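Local coordinates for type IV pilus assembly protein PilC (PDB 2WHN), which is probably an essential inner-membrane component of the type IV pilus machinery that controls both assembly and disassembly of the pilus fibre, at residues I17-L22 and S101-E106. Numbering follows the deposited sequence.
Sequences IFSRQL and SFLEKE
Arg20 NH2 makes two bonds across the contact, to Glu104 OE1 (2.9 Å) and to Ser101 OG (2.9 Å). NE of the same guanidinium donates to Glu104 OE2 at 2.8 Å. The salt bridge links helix 12-28 to helix 92-109, the last helix, in the all-helical N-terminal domain of PilC, a member of the GSP F family. Their local axes run roughly antiparallel, at 147°, and come within 9.1 Å of each other. The guanidinium meets the carboxylate side-on, through NE and one terminal nitrogen. Both carboxylate oxygens are used on their syn sides and lie close to the guanidinium plane; because the two planes are turned 28° apart, the donors sit off that of the carboxylate. The NE bond is nearly straight, whereas the one to Ser101 is bent, with an N-H...O angle of 142°. Arg20 leaves its helix with CG anti to the backbone N, and the folds at chi2 and chi3 turn NE back toward Glu104 OE2, which also lies 3.5 Å from Arg20 CG. NH1 forms a further salt bridge with Asp97, and the OG of Ser101 also bonds to the Asp97 carbonyl. With two carboxylates bonded to it, the guanidinium is probably firmly charged, and its rotation is restricted by bonds from NE, NH1 and NH2. Beside this polar group the interface becomes buried: Leu103 packs onto Leu12, Leu15 and Ala16, and touches Tyr79 of helix 77-89. Ser19 OG, bonded to the Leu15 carbonyl and to Tyr79 OH, is touched by Leu103 CD1 at 3.5 Å.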
ATOM      1  N   ILE A  17       6.303   3.761   4.740  1.00 26.71           N
ATOM      2  CA  ILE A  17       7.375   3.137   3.967  1.00 26.94           C
ATOM      3  C   ILE A  17       6.832   2.491   2.695  1.00 27.17           C
ATOM      4  O   ILE A  17       7.284   2.797   1.586  1.00 26.91           O
ATOM      5  CB  ILE A  17       8.144   2.098   4.817  1.00 27.12           C
ATOM      6  CG1 ILE A  17       8.904   2.804   5.937  1.00 27.90           C
ATOM      7  CG2 ILE A  17       9.104   1.290   3.951  1.00 26.88           C
ATOM      8  CD1 ILE A  17       9.606   1.861   6.891  1.00 31.67           C
ATOM      9  N   PHE A  18       5.813   1.650   2.851  1.00 26.66           N
ATOM     10  CA  PHE A  18       5.140   1.049   1.701  1.00 25.72           C
ATOM     11  C   PHE A  18       4.758   2.089   0.652  1.00 25.73           C
ATOM     12  O   PHE A  18       4.997   1.898  -0.542  1.00 25.49           O
ATOM     13  CB  PHE A  18       3.885   0.296   2.135  1.00 25.35           C
ATOM     14  CG  PHE A  18       2.953  -0.027   0.995  1.00 25.79           C
ATOM     15  CD1 PHE A  18       3.239  -1.060   0.122  1.00 26.65           C
ATOM     16  CD2 PHE A  18       1.801   0.710   0.795  1.00 25.01           C
ATOM     17  CE1 PHE A  18       2.390  -1.355  -0.931  1.00 29.40           C
ATOM     18  CE2 PHE A  18       0.944   0.415  -0.247  1.00 29.40           C
ATOM     19  CZ  PHE A  18       1.241  -0.612  -1.118  1.00 27.56           C
ATOM     20  N   SER A  19       4.103   3.158   1.098  1.00 25.63           N
ATOM     21  CA  SER A  19       3.578   4.184   0.201  1.00 24.54           C
ATOM     22  C   SER A  19       4.702   4.910  -0.540  1.00 24.30           C
ATOM     23  O   SER A  19       4.584   5.196  -1.729  1.00 23.78           O
ATOM     24  CB  SER A  19       2.722   5.195   0.975  1.00 25.23           C
ATOM     25  OG  SER A  19       1.601   4.572   1.583  1.00 26.79           O
ATOM     26  N   ARG A  20       5.776   5.230   0.176  1.00 24.08           N
ATOM     27  CA  ARG A  20       6.956   5.834  -0.438  1.00 23.45           C
ATOM     28  C   ARG A  20       7.611   4.909  -1.476  1.00 23.66           C
ATOM     29  O   ARG A  20       7.937   5.333  -2.588  1.00 22.79           O
ATOM     30  CB  ARG A  20       7.972   6.236   0.634  1.00 23.25           C
ATOM     31  CG  ARG A  20       9.217   6.911   0.074  1.00 23.64           C
ATOM     32  CD  ARG A  20       8.832   8.018  -0.903  1.00 23.79           C
ATOM     33  NE  ARG A  20       8.194   9.137  -0.214  1.00 24.38           N
ATOM     34  CZ  ARG A  20       7.523  10.111  -0.822  1.00 25.42           C
ATOM     35  NH1 ARG A  20       7.394  10.112  -2.146  1.00 18.22           N
ATOM     36  NH2 ARG A  20       6.982  11.088  -0.104  1.00 23.23           N
ATOM     37  N   GLN A  21       7.810   3.649  -1.102  1.00 24.20           N
ATOM     38  CA  GLN A  21       8.390   2.660  -2.009  1.00 24.39           C
ATOM     39  C   GLN A  21       7.612   2.571  -3.313  1.00 24.87           C
ATOM     40  O   GLN A  21       8.194   2.584  -4.401  1.00 23.28           O
ATOM     41  CB  GLN A  21       8.430   1.286  -1.344  1.00 24.91           C
ATOM     42  CG  GLN A  21       9.455   1.164  -0.224  1.00 24.52           C
ATOM     43  CD  GLN A  21       9.289  -0.118   0.566  1.00 28.45           C
ATOM     44  OE1 GLN A  21       8.198  -0.688   0.625  1.00 28.79           O
ATOM     45  NE2 GLN A  21      10.381  -0.599   1.150  1.00 29.81           N
ATOM     46  N   LEU A  22       6.295   2.432  -3.196  1.00 24.25           N
ATOM     47  CA  LEU A  22       5.443   2.306  -4.363  1.00 24.56           C
ATOM     48  C   LEU A  22       5.469   3.594  -5.183  1.00 23.97           C
ATOM     49  O   LEU A  22       5.649   3.555  -6.398  1.00 24.51           O
ATOM     50  CB  LEU A  22       4.013   1.949  -3.947  1.00 24.40           C
ATOM     51  CG  LEU A  22       3.009   1.698  -5.075  1.00 25.57           C
ATOM     52  CD1 LEU A  22       3.517   0.620  -6.037  1.00 22.68           C
ATOM     53  CD2 LEU A  22       1.637   1.331  -4.518  1.00 22.51           C
ATOM     54  N   SER A 101       3.932  11.396   1.250  1.00 32.37           N
ATOM     55  CA  SER A 101       4.417  12.618   1.892  1.00 32.89           C
ATOM     56  C   SER A 101       3.531  13.002   3.071  1.00 32.96           C
ATOM     57  O   SER A 101       4.019  13.436   4.114  1.00 31.90           O
ATOM     58  CB  SER A 101       4.451  13.770   0.888  1.00 32.53           C
ATOM     59  OG  SER A 101       5.361  13.495  -0.162  1.00 34.01           O
ATOM     60  N   PHE A 102       2.223  12.914   2.860  1.00 33.02           N
ATOM     61  CA  PHE A 102       1.256  13.110   3.924  1.00 33.07           C
ATOM     62  C   PHE A 102       1.560  12.204   5.117  1.00 32.96           C
ATOM     63  O   PHE A 102       1.548  12.648   6.269  1.00 33.35           O
ATOM     64  CB  PHE A 102      -0.154  12.835   3.403  1.00 33.22           C
ATOM     65  CG  PHE A 102      -1.220  12.988   4.443  1.00 35.12           C
ATOM     66  CD1 PHE A 102      -1.751  14.235   4.729  1.00 35.47           C
ATOM     67  CD2 PHE A 102      -1.675  11.891   5.153  1.00 35.84           C
ATOM     68  CE1 PHE A 102      -2.723  14.383   5.701  1.00 36.01           C
ATOM     69  CE2 PHE A 102      -2.652  12.031   6.123  1.00 35.83           C
ATOM     70  CZ  PHE A 102      -3.171  13.279   6.402  1.00 36.22           C
ATOM     71  N   LEU A 103       1.839  10.934   4.838  1.00 31.60           N
ATOM     72  CA  LEU A 103       2.015   9.942   5.893  1.00 30.81           C
ATOM     73  C   LEU A 103       3.350  10.126   6.607  1.00 31.05           C
ATOM     74  O   LEU A 103       3.426  10.037   7.838  1.00 30.69           O
ATOM     75  CB  LEU A 103       1.907   8.529   5.323  1.00 30.46           C
ATOM     76  CG  LEU A 103       0.494   8.096   4.930  1.00 30.50           C
ATOM     77  CD1 LEU A 103       0.516   6.835   4.070  1.00 30.42           C
ATOM     78  CD2 LEU A 103      -0.364   7.894   6.172  1.00 30.93           C
ATOM     79  N   GLU A 104       4.386  10.440   5.836  1.00 30.57           N
ATOM     80  CA  GLU A 104       5.703  10.710   6.397  1.00 31.82           C
ATOM     81  C   GLU A 104       5.654  11.866   7.389  1.00 31.97           C
ATOM     82  O   GLU A 104       6.336  11.845   8.406  1.00 31.74           O
ATOM     83  CB  GLU A 104       6.707  11.022   5.288  1.00 31.44           C
ATOM     84  CG  GLU A 104       7.359   9.798   4.686  1.00 32.08           C
ATOM     85  CD  GLU A 104       7.790  10.027   3.254  1.00 35.05           C
ATOM     86  OE1 GLU A 104       7.630  11.168   2.762  1.00 36.04           O
ATOM     87  OE2 GLU A 104       8.310   9.078   2.630  1.00 34.67           O
ATOM     88  N   LYS A 105       4.853  12.877   7.079  1.00 32.96           N
ATOM     89  CA  LYS A 105       4.749  14.048   7.942  1.00 34.18           C
ATOM     90  C   LYS A 105       3.881  13.774   9.166  1.00 34.03           C
ATOM     91  O   LYS A 105       4.200  14.209  10.271  1.00 34.47           O
ATOM     92  CB  LYS A 105       4.230  15.252   7.155  1.00 34.90           C
ATOM     93  CG  LYS A 105       5.291  15.913   6.281  1.00 37.22           C
ATOM     94  CD  LYS A 105       4.726  17.102   5.512  1.00 42.07           C
ATOM     95  CE  LYS A 105       4.156  16.671   4.168  1.00 42.54           C
ATOM     96  NZ  LYS A 105       3.266  17.719   3.589  1.00 45.54           N
ATOM     97  N   GLU A 106       2.797  13.029   8.972  1.00 34.42           N
ATOM     98  CA  GLU A 106       2.007  12.520  10.088  1.00 34.82           C
ATOM     99  C   GLU A 106       2.908  11.725  11.028  1.00 34.82           C
ATOM    100  O   GLU A 106       2.870  11.905  12.243  1.00 35.31           O
ATOM    101  CB  GLU A 106       0.866  11.632   9.577  1.00 35.39           C
ATOM    102  CG  GLU A 106      -0.392  11.665  10.442  1.00 38.28           C
ATOM    103  CD  GLU A 106      -1.232  10.402  10.317  1.00 40.74           C
ATOM    104  OE1 GLU A 106      -1.504   9.969   9.177  1.00 41.15           O
ATOM    105  OE2 GLU A 106      -1.634   9.850  11.365  1.00 41.81           O
TER